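Transglutaminase elicitor (Phytophthora sojae, PDB 3TW5) is a transglutaminase that probably cross-links proteins by joining glutamine to lysine side chains, and probably acts as a pathogen-associated elicitor of plant innate immunity. Local coordinates at residues 61-66 and 151-156; 143-148 and 360-365; 246-251 and 265-270; 254-259 and 318-323. The protein carries 1 engineered substitution. All blocks are in the same frame, centred on the assembly; numbering follows the deposited sequence.

In the fold
The four contacts form two pairs on opposite sides of the molecule. Contacts 1 and 2 have centres about 11 Å apart and share the small hairpin of strands 145-147 and 150-152. Its probable backbone bond, F152 N to V145 O at 2.7 Å, joins them directly. Contacts 3 and 4 have centres about 10 Å apart. Both use helix 248-256 and reach the large antiparallel sheet. M246 CE links them by packing on F255 CE2 at 3.8 Å. Bound CXS, probably from the crystallisation liquor, lies about 4 Å from the side chain of M246 in contact 3 and of Y323 in contact 4. Between the two pairs, contact centres are 53 to 58 Å apart.

Contact 1 of 4, residues 61-66 and 151-156; sequences AEKYAK and TFQPMD
K63 and F152 mark the closest approach of the two backbones, with CA atoms 7.1 Å apart, where helix 60-67 passes the junction of strand 150-152 and helix 154-167. K63 carries the polar part. Its chain is extended beyond CG, and its ammonium group reaches two acceptors. NZ forms a salt bridge with D156 OD2 at 2.8 Å, from the syn side and tilted 27° from the carboxylate plane. It also donates to T151 O at 3.1 Å, nearly along the C=O axis. The K63 and D156 side chains cross at about a right angle. D156 OD2 has a second donor within its own segment. Q153 N meets it at 3.0 Å on the anti side. The other oxygen, D156 OD1, accepts from W53 NE1, and both donors to OD2 are likely to favour a charged carboxylate. The two-stranded hairpin 145-147/150-152 runs here through the N-cap residue Q153 into helix 154-167, and helix 60-67 packs beside this junction, tied to it by the D156 carboxylate. The F152 ring supplies the apolar part. Its CG is anti to the carbonyl carbon (chi1 -71°), and the far end of the ring lies against the K63 backbone. F152 CE1 is 3.7 Å from K63 CB, and CZ approaches K63 O obliquely. Y64 N sits at the ring edge, 3.7 Å from F152 CE1. Further round, F152 packs on L157 and L160 of helix 154-167 and on L358 of helix 352-364. Y64 OH bonds to S351 N.

Contact 2 of 4, residues 143-148 and 360-365; sequences CPVKHN and KKSAAC
S362 and C143 exchange two hydrogen bonds. S362 OG donates to C143 O at 2.9 Å, from above the carbonyl plane. C143 N donates to S362 O at 3.3 Å, with an N-H...O angle of 166°. Both polar backbone atoms of C143 are therefore held by one residue of the helix. S362 OG is anti to its own backbone N (chi1 -163°), which directs the hydroxyl to the C143 carbonyl. A covalent link closes the same region. The disulfide C143 SG to C365 SG, 2.0 Å long, joins the loop before strand 145-147 to the residue just after helix 352-364. C365 has positive phi, at the point where the chain leaves the helix. Beyond the bridge, V145 provides the apolar packing. Its two methyls divide the work. CG2 lies against the helix backbone, 3.5 Å from S362 N, and also touches S362 CB. CG1 meets K361 CB at 3.9 Å, and the two side chains cross at about a right angle. H147, on the same strand, lies farther out. K361 NZ comes to the edge of its ring, 4.2 Å from CD2. The H147 ring also meets the ring of F68, and V145 and H147 both pack on L358. The whole is a two-stranded hairpin laid against the C-terminal helix, with a disulfide fastening the end of the chain.

Contact 3 of 4, residues 246-251 and 265-270; sequences MTLEEG and AAAKSL
L248 reaches A267 and L270 through two torsions: chi1 -62° sets CG beside the backbone N, and chi2 164° then turns the methyls toward these partners. L248 CD2 touches A267 CB at 4.1 Å and L270 CG at 4.1 Å. L248 CD1 lies by the carbonyl oxygens of A267 and K268. L270 answers from the strand. Its CD1 rests against the first turn of helix 248-256, 3.7 Å from G251 CA and as near to T247 O. G251 has no side chain at this spot. Y261 touches both leucines from a neighbouring loop. The backbones meet at the end of the neighbouring strands 232-246 and 269-280, where the first finishes and the second begins. Here M246 and L270 form a hydrogen-bonded antiparallel pair. M246 N donates to L270 O at 2.7 Å, and L270 N donates to M246 O at 2.8 Å. Next to this pair, K268 and S269 both face L310 in a classic beta bulge. After M246 the chain turns at once into helix 248-256 through a capping box. E250 N donates to T247 OG1 at 3.2 Å. E250 OE1 accepts from T247 N at 2.8 Å through its anti lone pair. The end of the M246 side chain leads away and packs on T254.

Contact 4 of 4, residues 254-259 and 318-323; sequences TFYGLE and GGEWVY
F255 and Y323 form the aromatic contact, a T-shaped (edge-to-face) pair. The edge of F255 points at the face of Y323, with ring centroids 5.5 Å apart and planes at 71°. F255 CE1 is the atom that makes the approach. It stands over the Y323 face, offset toward the rim, 4.0 Å from CZ. The apolar contacts centre on V322. Its CG1 meets F255 CD1 at 3.7 Å, obliquely to the ring, and its CG2 lies 3.9 Å from F255 CE1. V322 CG1 is anti to the carbonyl carbon (chi1 -61°), which sets it where it touches both F255 and Y256, 3.9 Å from Y256 OH. On the helix side, F255 CB lies over one face of the Y256 ring. The remaining contact brings a polar tip against an aliphatic stem. Y256 OH reaches E320 CB at 3.3 Å, and the two side chains cross at about a right angle. No hydrogen bond joins the two segments. The E320 carboxylate has its polar partner elsewhere, through OE2 to the amino group of E1. L307 of strand 299-310 also touches F255 and Y256, and Y272 touches V322 and Y323. The Y323 side chain also lies about 4 Å from a bound CXS molecule. F255 and Y256 are thus packed onto E320, V322 and Y323, a helix-on-sheet contact at the surface of the large antiparallel sheet.

Contact 1 of 4, residues 61-66 and 151-156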
loop_
_atom_site.group_PDB
_atom_site.type_symbol
_atom_site.label_atom_id
_atom_site.label_comp_id
_atom_site.label_asym_id
_atom_site.label_seq_id
_atom_site.Cartn_x
_atom_site.Cartn_y
_atom_site.Cartn_z
ATOM N N ALA A 61 -10.634 -15.649 11.186
ATOM C CA ALA A 61 -10.369 -15.661 12.619
ATOM C C ALA A 61 -10.838 -16.963 13.264
ATOM O O ALA A 61 -10.059 -17.636 13.946
ATOM C CB ALA A 61 -11.023 -14.470 13.286
ATOM N N GLU A 62 -12.106 -17.315 13.031
ATOM C CA GLU A 62 -12.702 -18.542 13.563
ATOM C C GLU A 62 -11.941 -19.788 13.122
ATOM O O GLU A 62 -11.753 -20.717 13.906
ATOM C CB GLU A 62 -14.172 -18.647 13.148
ATOM C CG GLU A 62 -14.873 -19.927 13.613
ATOM C CD GLU A 62 -16.387 -19.849 13.528
ATOM O OE1 GLU A 62 -16.932 -18.735 13.359
ATOM O OE2 GLU A 62 -17.035 -20.911 13.641
ATOM N N LYS A 63 -11.507 -19.793 11.864
ATOM C CA LYS A 63 -10.734 -20.903 11.314
ATOM C C LYS A 63 -9.373 -21.037 11.993
ATOM O O LYS A 63 -8.898 -22.152 12.223
ATOM C CB LYS A 63 -10.568 -20.751 9.802
ATOM C CG LYS A 63 -11.825 -21.048 9.007
ATOM C CD LYS A 63 -11.534 -21.052 7.520
ATOM C CE LYS A 63 -12.771 -21.386 6.717
ATOM N NZ LYS A 63 -12.476 -21.368 5.264
ATOM N N TYR A 64 -8.757 -19.898 12.316
ATOM C CA TYR A 64 -7.476 -19.883 13.021
ATOM C C TYR A 64 -7.622 -20.417 14.445
ATOM O O TYR A 64 -6.794 -21.208 14.901
ATOM C CB TYR A 64 -6.858 -18.478 13.035
ATOM C CG TYR A 64 -5.509 -18.417 13.724
ATOM C CD1 TYR A 64 -4.339 -18.752 13.041
ATOM C CD2 TYR A 64 -5.404 -18.040 15.064
ATOM C CE1 TYR A 64 -3.097 -18.708 13.675
ATOM C CE2 TYR A 64 -4.168 -17.995 15.708
ATOM C CZ TYR A 64 -3.020 -18.327 15.007
ATOM O OH TYR A 64 -1.798 -18.281 15.637
ATOM N N ALA A 65 -8.672 -19.978 15.135
ATOM C CA ALA A 65 -8.964 -20.448 16.483
ATOM C C ALA A 65 -9.154 -21.967 16.515
ATOM O O ALA A 65 -8.491 -22.662 17.287
ATOM C CB ALA A 65 -10.185 -19.734 17.045
ATOM N N LYS A 66 -10.040 -22.469 15.654
ATOM C CA LYS A 66 -10.348 -23.899 15.574
ATOM C C LYS A 66 -9.121 -24.776 15.320
ATOM O O LYS A 66 -8.954 -25.817 15.958
ATOM C CB LYS A 66 -11.399 -24.164 14.494
ATOM C CG LYS A 66 -12.822 -23.789 14.877
ATOM C CD LYS A 66 -13.787 -24.110 13.740
ATOM C CE LYS A 66 -15.234 -23.912 14.159
ATOM N NZ LYS A 66 -16.184 -24.251 13.057
ATOM N N THR A 151 -10.130 -26.241 6.744
ATOM C CA THR A 151 -9.578 -25.805 5.464
ATOM C C THR A 151 -9.396 -24.293 5.455
ATOM O O THR A 151 -10.348 -23.537 5.679
ATOM C CB THR A 151 -10.476 -26.239 4.276
ATOM O OG1 THR A 151 -10.632 -27.662 4.290
ATOM C CG2 THR A 151 -9.867 -25.821 2.938
ATOM N N PHE A 152 -8.160 -23.866 5.210
ATOM C CA PHE A 152 -7.836 -22.457 5.046
ATOM C C PHE A 152 -7.753 -22.117 3.566
ATOM O O PHE A 152 -6.951 -22.698 2.831
ATOM C CB PHE A 152 -6.505 -22.125 5.722
ATOM C CG PHE A 152 -6.562 -22.142 7.220
ATOM C CD1 PHE A 152 -6.908 -20.996 7.929
ATOM C CD2 PHE A 152 -6.257 -23.300 7.927
ATOM C CE1 PHE A 152 -6.958 -21.005 9.317
ATOM C CE2 PHE A 152 -6.304 -23.318 9.313
ATOM C CZ PHE A 152 -6.655 -22.167 10.009
ATOM N N GLN A 153 -8.592 -21.185 3.132
ATOM C CA GLN A 153 -8.548 -20.698 1.762
ATOM C C GLN A 153 -7.389 -19.713 1.608
ATOM O O GLN A 153 -6.992 -19.078 2.585
ATOM C CB GLN A 153 -9.877 -20.035 1.388
ATOM C CG GLN A 153 -11.091 -20.973 1.414
ATOM C CD GLN A 153 -10.994 -22.121 0.415
ATOM O OE1 GLN A 153 -11.320 -23.262 0.735
ATOM N NE2 GLN A 153 -10.545 -21.821 -0.797
ATOM N N PRO A 154 -6.826 -19.594 0.387
ATOM C CA PRO A 154 -5.778 -18.598 0.153
ATOM C C PRO A 154 -6.173 -17.223 0.680
ATOM O O PRO A 154 -5.342 -16.504 1.235
ATOM C CB PRO A 154 -5.662 -18.577 -1.370
ATOM C CG PRO A 154 -5.969 -19.975 -1.762
ATOM C CD PRO A 154 -7.026 -20.454 -0.796
ATOM N N MET A 155 -7.448 -16.889 0.522
ATOM C CA MET A 155 -7.996 -15.637 1.012
ATOM C C MET A 155 -7.981 -15.541 2.544
ATOM O O MET A 155 -7.675 -14.483 3.095
ATOM C CB MET A 155 -9.413 -15.458 0.476
ATOM C CG MET A 155 -9.998 -14.102 0.725
ATOM S SD MET A 155 -8.991 -12.819 -0.022
ATOM C CE MET A 155 -9.918 -11.414 0.533
ATOM N N ASP A 156 -8.314 -16.640 3.219
ATOM C CA ASP A 156 -8.252 -16.703 4.679
ATOM C C ASP A 156 -6.836 -16.404 5.171
ATOM O O ASP A 156 -6.649 -15.673 6.149
ATOM C CB ASP A 156 -8.690 -18.079 5.188
ATOM C CG ASP A 156 -10.184 -18.322 5.039
ATOM O OD1 ASP A 156 -10.993 -17.419 5.344
ATOM O OD2 ASP A 156 -10.549 -19.447 4.638
#

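Contact 2 of 4, residues 143-148 and 360-365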
loop_
_atom_site.group_PDB
_atom_site.type_symbol
_atom_site.label_atom_id
_atom_site.label_comp_id
_atom_site.label_asym_id
_atom_site.label_seq_id
_atom_site.Cartn_x
_atom_site.Cartn_y
_atom_site.Cartn_z
ATOM N N CYS A 143 -3.140 -22.211 -3.243
ATOM C CA CYS A 143 -4.242 -23.164 -3.124
ATOM C C CYS A 143 -4.509 -23.557 -1.656
ATOM O O CYS A 143 -3.630 -23.381 -0.809
ATOM C CB CYS A 143 -3.972 -24.384 -4.017
ATOM S SG CYS A 143 -2.589 -25.409 -3.492
ATOM N N PRO A 144 -5.724 -24.075 -1.353
ATOM C CA PRO A 144 -6.158 -24.330 0.032
ATOM C C PRO A 144 -5.250 -25.250 0.847
ATOM O O PRO A 144 -4.559 -26.103 0.286
ATOM C CB PRO A 144 -7.534 -24.982 -0.147
ATOM C CG PRO A 144 -8.018 -24.480 -1.451
ATOM C CD PRO A 144 -6.795 -24.402 -2.314
ATOM N N VAL A 145 -5.263 -25.060 2.167
ATOM C CA VAL A 145 -4.473 -25.864 3.105
ATOM C C VAL A 145 -5.351 -26.355 4.256
ATOM O O VAL A 145 -6.021 -25.560 4.921
ATOM C CB VAL A 145 -3.281 -25.064 3.694
ATOM C CG1 VAL A 145 -2.445 -25.939 4.625
ATOM C CG2 VAL A 145 -2.412 -24.502 2.590
ATOM N N LYS A 146 -5.345 -27.666 4.483
ATOM C CA LYS A 146 -6.071 -28.255 5.606
ATOM C C LYS A 146 -5.120 -28.494 6.771
ATOM O O LYS A 146 -4.059 -29.105 6.607
ATOM C CB LYS A 146 -6.763 -29.559 5.193
ATOM N N HIS A 147 -5.501 -27.992 7.943
ATOM C CA HIS A 147 -4.714 -28.167 9.157
ATOM C C HIS A 147 -5.642 -28.392 10.344
ATOM O O HIS A 147 -6.491 -27.550 10.640
ATOM C CB HIS A 147 -3.820 -26.950 9.396
ATOM C CG HIS A 147 -2.799 -27.156 10.470
ATOM N ND1 HIS A 147 -3.055 -26.891 11.799
ATOM C CD2 HIS A 147 -1.523 -27.602 10.412
ATOM C CE1 HIS A 147 -1.977 -27.165 12.514
ATOM N NE2 HIS A 147 -1.034 -27.598 11.696
ATOM N N ASN A 148 -5.469 -29.535 11.009
ATOM C CA ASN A 148 -6.346 -29.983 12.103
ATOM C C ASN A 148 -7.844 -29.908 11.773
ATOM O O ASN A 148 -8.645 -29.386 12.554
ATOM C CB ASN A 148 -6.017 -29.263 13.419
ATOM C CG ASN A 148 -4.609 -29.568 13.921
ATOM O OD1 ASN A 148 -4.033 -30.616 13.616
ATOM N ND2 ASN A 148 -4.050 -28.644 14.699
ATOM N N LYS A 360 3.536 -21.299 3.673
ATOM C CA LYS A 360 4.507 -22.117 2.948
ATOM C C LYS A 360 3.831 -23.280 2.226
ATOM O O LYS A 360 4.202 -23.618 1.101
ATOM C CB LYS A 360 5.597 -22.646 3.886
ATOM C CG LYS A 360 6.793 -23.240 3.153
ATOM C CD LYS A 360 7.558 -24.234 4.012
ATOM C CE LYS A 360 8.632 -24.940 3.191
ATOM N NZ LYS A 360 9.417 -25.906 4.006
ATOM N N LYS A 361 2.842 -23.884 2.881
ATOM C CA LYS A 361 2.088 -24.990 2.300
ATOM C C LYS A 361 1.162 -24.517 1.185
ATOM O O LYS A 361 0.948 -25.230 0.206
ATOM C CB LYS A 361 1.285 -25.719 3.377
ATOM C CG LYS A 361 2.133 -26.533 4.334
ATOM C CD LYS A 361 1.271 -27.215 5.378
ATOM C CE LYS A 361 2.113 -28.077 6.298
ATOM N NZ LYS A 361 1.293 -28.632 7.404
ATOM N N SER A 362 0.623 -23.311 1.336
ATOM C CA SER A 362 -0.285 -22.736 0.348
ATOM C C SER A 362 0.421 -22.392 -0.962
ATOM O O SER A 362 -0.125 -22.615 -2.045
ATOM C CB SER A 362 -0.964 -21.494 0.913
ATOM O OG SER A 362 -2.099 -21.153 0.145
ATOM N N ALA A 363 1.630 -21.849 -0.850
ATOM C CA ALA A 363 2.418 -21.436 -2.007
ATOM C C ALA A 363 3.004 -22.627 -2.763
ATOM O O ALA A 363 3.140 -22.583 -3.988
ATOM C CB ALA A 363 3.525 -20.480 -1.578
ATOM N N ALA A 364 3.349 -23.682 -2.026
ATOM C CA ALA A 364 3.929 -24.890 -2.612
ATOM C C ALA A 364 2.851 -25.889 -3.041
ATOM O O ALA A 364 3.153 -26.904 -3.678
ATOM C CB ALA A 364 4.907 -25.537 -1.635
ATOM N N CYS A 365 1.600 -25.582 -2.699
ATOM C CA CYS A 365 0.443 -26.439 -2.981
ATOM C C CYS A 365 0.570 -27.859 -2.406
ATOM O O CYS A 365 0.618 -28.845 -3.147
ATOM C CB CYS A 365 0.080 -26.433 -4.477
ATOM S SG CYS A 365 -1.159 -25.168 -4.924
#

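Contact 3 of 4, residues 246-251 and 265-270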
loop_
_atom_site.group_PDB
_atom_site.type_symbol
_atom_site.label_atom_id
_atom_site.label_comp_id
_atom_site.label_asym_id
_atom_site.label_seq_id
_atom_site.Cartn_x
_atom_site.Cartn_y
_atom_site.Cartn_z
ATOM N N MET A 246 12.881 21.038 -22.618
ATOM C CA MET A 246 12.378 22.404 -22.710
ATOM C C MET A 246 13.410 23.370 -22.158
ATOM O O MET A 246 14.096 23.063 -21.182
ATOM C CB MET A 246 11.088 22.552 -21.907
ATOM C CG MET A 246 9.823 22.232 -22.673
ATOM S SD MET A 246 8.389 22.179 -21.582
ATOM C CE MET A 246 7.123 22.849 -22.651
ATOM N N THR A 247 13.522 24.540 -22.778
ATOM C CA THR A 247 14.358 25.598 -22.221
ATOM C C THR A 247 13.625 26.202 -21.030
ATOM O O THR A 247 12.403 26.066 -20.912
ATOM C CB THR A 247 14.701 26.697 -23.254
ATOM O OG1 THR A 247 13.497 27.278 -23.765
ATOM C CG2 THR A 247 15.512 26.121 -24.405
ATOM N N LEU A 248 14.372 26.853 -20.143
ATOM C CA LEU A 248 13.788 27.520 -18.987
ATOM C C LEU A 248 12.649 28.434 -19.420
ATOM O O LEU A 248 11.569 28.415 -18.825
ATOM C CB LEU A 248 14.855 28.311 -18.224
ATOM C CG LEU A 248 16.014 27.506 -17.630
ATOM C CD1 LEU A 248 17.169 28.419 -17.266
ATOM C CD2 LEU A 248 15.563 26.689 -16.422
ATOM N N GLU A 249 12.896 29.201 -20.482
ATOM C CA GLU A 249 11.925 30.150 -21.032
ATOM C C GLU A 249 10.675 29.459 -21.588
ATOM O O GLU A 249 9.559 29.961 -21.424
ATOM C CB GLU A 249 12.579 31.021 -22.113
ATOM C CG GLU A 249 13.736 31.908 -21.628
ATOM C CD GLU A 249 15.016 31.130 -21.299
ATOM O OE1 GLU A 249 15.797 31.609 -20.445
ATOM O OE2 GLU A 249 15.241 30.042 -21.883
ATOM N N GLU A 250 10.867 28.311 -22.237
ATOM C CA GLU A 250 9.759 27.528 -22.778
ATOM C C GLU A 250 8.837 26.993 -21.685
ATOM O O GLU A 250 7.613 27.111 -21.791
ATOM C CB GLU A 250 10.275 26.373 -23.633
ATOM C CG GLU A 250 10.586 26.750 -25.069
ATOM C CD GLU A 250 11.316 25.648 -25.822
ATOM O OE1 GLU A 250 12.048 24.856 -25.185
ATOM O OE2 GLU A 250 11.165 25.580 -27.060
ATOM N N GLY A 251 9.433 26.414 -20.642
ATOM C CA GLY A 251 8.683 25.846 -19.521
ATOM C C GLY A 251 7.931 26.895 -18.724
ATOM O O GLY A 251 6.763 26.706 -18.375
ATOM N N ALA A 265 16.803 28.903 -9.155
ATOM C CA ALA A 265 17.864 29.721 -9.741
ATOM C C ALA A 265 18.954 28.868 -10.384
ATOM O O ALA A 265 19.527 29.251 -11.403
ATOM C CB ALA A 265 18.463 30.636 -8.688
ATOM N N ALA A 266 19.213 27.705 -9.791
ATOM C CA ALA A 266 20.289 26.815 -10.225
ATOM C C ALA A 266 19.918 25.931 -11.419
ATOM O O ALA A 266 20.790 25.264 -11.988
ATOM C CB ALA A 266 20.763 25.957 -9.054
ATOM N N ALA A 267 18.637 25.927 -11.792
ATOM C CA ALA A 267 18.148 25.101 -12.898
ATOM C C ALA A 267 18.624 25.635 -14.249
ATOM O O ALA A 267 18.454 26.820 -14.548
ATOM C CB ALA A 267 16.631 25.010 -12.864
ATOM N N LYS A 268 19.222 24.756 -15.053
ATOM C CA LYS A 268 19.786 25.141 -16.350
ATOM C C LYS A 268 18.861 24.834 -17.528
ATOM O O LYS A 268 18.806 25.601 -18.492
ATOM C CB LYS A 268 21.159 24.495 -16.570
ATOM C CG LYS A 268 22.252 24.956 -15.605
ATOM C CD LYS A 268 22.518 26.453 -15.697
ATOM C CE LYS A 268 23.461 26.904 -14.592
ATOM N NZ LYS A 268 23.437 28.385 -14.402
ATOM N N SER A 269 18.150 23.712 -17.454
ATOM C CA SER A 269 17.146 23.356 -18.457
ATOM C C SER A 269 16.029 22.527 -17.827
ATOM O O SER A 269 16.136 22.094 -16.675
ATOM C CB SER A 269 17.781 22.606 -19.634
ATOM O OG SER A 269 18.354 21.382 -19.215
ATOM N N LEU A 270 14.959 22.307 -18.586
ATOM C CA LEU A 270 13.795 21.590 -18.074
ATOM C C LEU A 270 13.442 20.389 -18.945
ATOM O O LEU A 270 13.766 20.356 -20.134
ATOM C CB LEU A 270 12.592 22.534 -17.969
ATOM C CG LEU A 270 12.741 23.849 -17.197
ATOM C CD1 LEU A 270 11.573 24.757 -17.505
ATOM C CD2 LEU A 270 12.862 23.618 -15.694
#

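Contact 4 of 4, residues 254-259 and 318-323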
loop_
_atom_site.group_PDB
_atom_site.type_symbol
_atom_site.label_atom_id
_atom_site.label_comp_id
_atom_site.label_asym_id
_atom_site.label_seq_id
_atom_site.Cartn_x
_atom_site.Cartn_y
_atom_site.Cartn_z
ATOM N N THR A 254 4.896 28.129 -20.943
ATOM C CA THR A 254 3.905 27.081 -21.182
ATOM C C THR A 254 3.079 26.761 -19.935
ATOM O O THR A 254 1.860 26.598 -20.023
ATOM C CB THR A 254 4.565 25.788 -21.722
ATOM O OG1 THR A 254 5.395 26.110 -22.845
ATOM C CG2 THR A 254 3.515 24.768 -22.149
ATOM N N PHE A 255 3.738 26.700 -18.778
ATOM C CA PHE A 255 3.092 26.214 -17.554
ATOM C C PHE A 255 2.759 27.282 -16.515
ATOM O O PHE A 255 1.975 27.024 -15.598
ATOM C CB PHE A 255 3.912 25.079 -16.931
ATOM C CG PHE A 255 3.992 23.854 -17.795
ATOM C CD1 PHE A 255 2.946 22.934 -17.819
ATOM C CD2 PHE A 255 5.105 23.623 -18.596
ATOM C CE1 PHE A 255 3.008 21.802 -18.624
ATOM C CE2 PHE A 255 5.178 22.490 -19.403
ATOM C CZ PHE A 255 4.127 21.580 -19.416
ATOM N N TYR A 256 3.338 28.472 -16.657
ATOM C CA TYR A 256 3.149 29.527 -15.658
ATOM C C TYR A 256 2.804 30.894 -16.251
ATOM O O TYR A 256 2.341 31.789 -15.536
ATOM C CB TYR A 256 4.366 29.607 -14.722
ATOM C CG TYR A 256 4.685 28.276 -14.074
ATOM C CD1 TYR A 256 3.911 27.792 -13.018
ATOM C CD2 TYR A 256 5.736 27.484 -14.540
ATOM C CE1 TYR A 256 4.180 26.563 -12.436
ATOM C CE2 TYR A 256 6.014 26.249 -13.961
ATOM C CZ TYR A 256 5.233 25.798 -12.909
ATOM O OH TYR A 256 5.496 24.582 -12.326
ATOM N N GLY A 257 3.011 31.044 -17.557
ATOM C CA GLY A 257 2.752 32.308 -18.239
ATOM C C GLY A 257 3.793 33.364 -17.915
ATOM O O GLY A 257 3.486 34.557 -17.867
ATOM N N LEU A 258 5.028 32.920 -17.700
ATOM C CA LEU A 258 6.114 33.808 -17.301
ATOM C C LEU A 258 7.256 33.786 -18.310
ATOM O O LEU A 258 7.474 32.782 -18.993
ATOM C CB LEU A 258 6.636 33.418 -15.914
ATOM C CG LEU A 258 5.659 33.420 -14.735
ATOM C CD1 LEU A 258 6.246 32.637 -13.579
ATOM C CD2 LEU A 258 5.310 34.836 -14.301
ATOM N N GLU A 259 7.986 34.895 -18.395
ATOM C CA GLU A 259 9.116 35.000 -19.316
ATOM C C GLU A 259 10.374 34.328 -18.777
ATOM O O GLU A 259 11.241 33.919 -19.550
ATOM C CB GLU A 259 9.384 36.460 -19.686
ATOM C CG GLU A 259 8.370 37.016 -20.681
ATOM C CD GLU A 259 8.402 38.535 -20.802
ATOM O OE1 GLU A 259 9.123 39.198 -20.013
ATOM O OE2 GLU A 259 7.692 39.065 -21.691
ATOM N N GLY A 318 15.864 19.112 -9.140
ATOM C CA GLY A 318 14.577 19.612 -8.681
ATOM C C GLY A 318 13.440 19.320 -9.635
ATOM O O GLY A 318 13.616 18.620 -10.630
ATOM N N GLY A 319 12.265 19.858 -9.321
ATOM C CA GLY A 319 11.069 19.605 -10.110
ATOM C C GLY A 319 9.872 20.421 -9.673
ATOM O O GLY A 319 9.906 21.082 -8.631
ATOM N N GLU A 320 8.816 20.376 -10.486
ATOM C CA GLU A 320 7.544 21.037 -10.193
ATOM C C GLU A 320 6.392 20.222 -10.771
ATOM O O GLU A 320 6.474 19.758 -11.905
ATOM C CB GLU A 320 7.512 22.450 -10.788
ATOM C CG GLU A 320 8.326 23.504 -10.034
ATOM C CD GLU A 320 7.733 23.881 -8.681
ATOM O OE1 GLU A 320 6.515 23.684 -8.473
ATOM O OE2 GLU A 320 8.490 24.387 -7.827
ATOM N N TRP A 321 5.325 20.051 -9.993
ATOM C CA TRP A 321 4.123 19.367 -10.473
ATOM C C TRP A 321 3.319 20.271 -11.411
ATOM O O TRP A 321 3.206 21.475 -11.175
ATOM C CB TRP A 321 3.233 18.941 -9.304
ATOM C CG TRP A 321 3.841 17.955 -8.347
ATOM C CD1 TRP A 321 4.288 18.211 -7.086
ATOM C CD2 TRP A 321 4.045 16.553 -8.567
ATOM N NE1 TRP A 321 4.761 17.061 -6.505
ATOM C CE2 TRP A 321 4.627 16.028 -7.394
ATOM C CE3 TRP A 321 3.798 15.691 -9.643
ATOM C CZ2 TRP A 321 4.967 14.679 -7.264
ATOM C CZ3 TRP A 321 4.138 14.346 -9.513
ATOM C CH2 TRP A 321 4.716 13.856 -8.332
ATOM N N VAL A 322 2.764 19.687 -12.472
ATOM C CA VAL A 322 1.930 20.424 -13.432
ATOM C C VAL A 322 0.655 19.646 -13.781
ATOM O O VAL A 322 0.460 18.525 -13.312
ATOM C CB VAL A 322 2.701 20.781 -14.741
ATOM C CG1 VAL A 322 3.902 21.679 -14.452
ATOM C CG2 VAL A 322 3.129 19.526 -15.496
ATOM N N TYR A 323 -0.204 20.256 -14.603
ATOM C CA TYR A 323 -1.419 19.617 -15.139
ATOM C C TYR A 323 -2.312 18.932 -14.098
ATOM O O TYR A 323 -2.831 17.833 -14.339
ATOM C CB TYR A 323 -1.081 18.618 -16.262
ATOM C CG TYR A 323 -0.826 19.222 -17.628
ATOM C CD1 TYR A 323 -1.464 20.397 -18.032
ATOM C CD2 TYR A 323 0.030 18.592 -18.535
ATOM C CE1 TYR A 323 -1.231 20.947 -19.295
ATOM C CE2 TYR A 323 0.267 19.129 -19.801
ATOM C CZ TYR A 323 -0.367 20.307 -20.174
ATOM O OH TYR A 323 -0.143 20.846 -21.423
#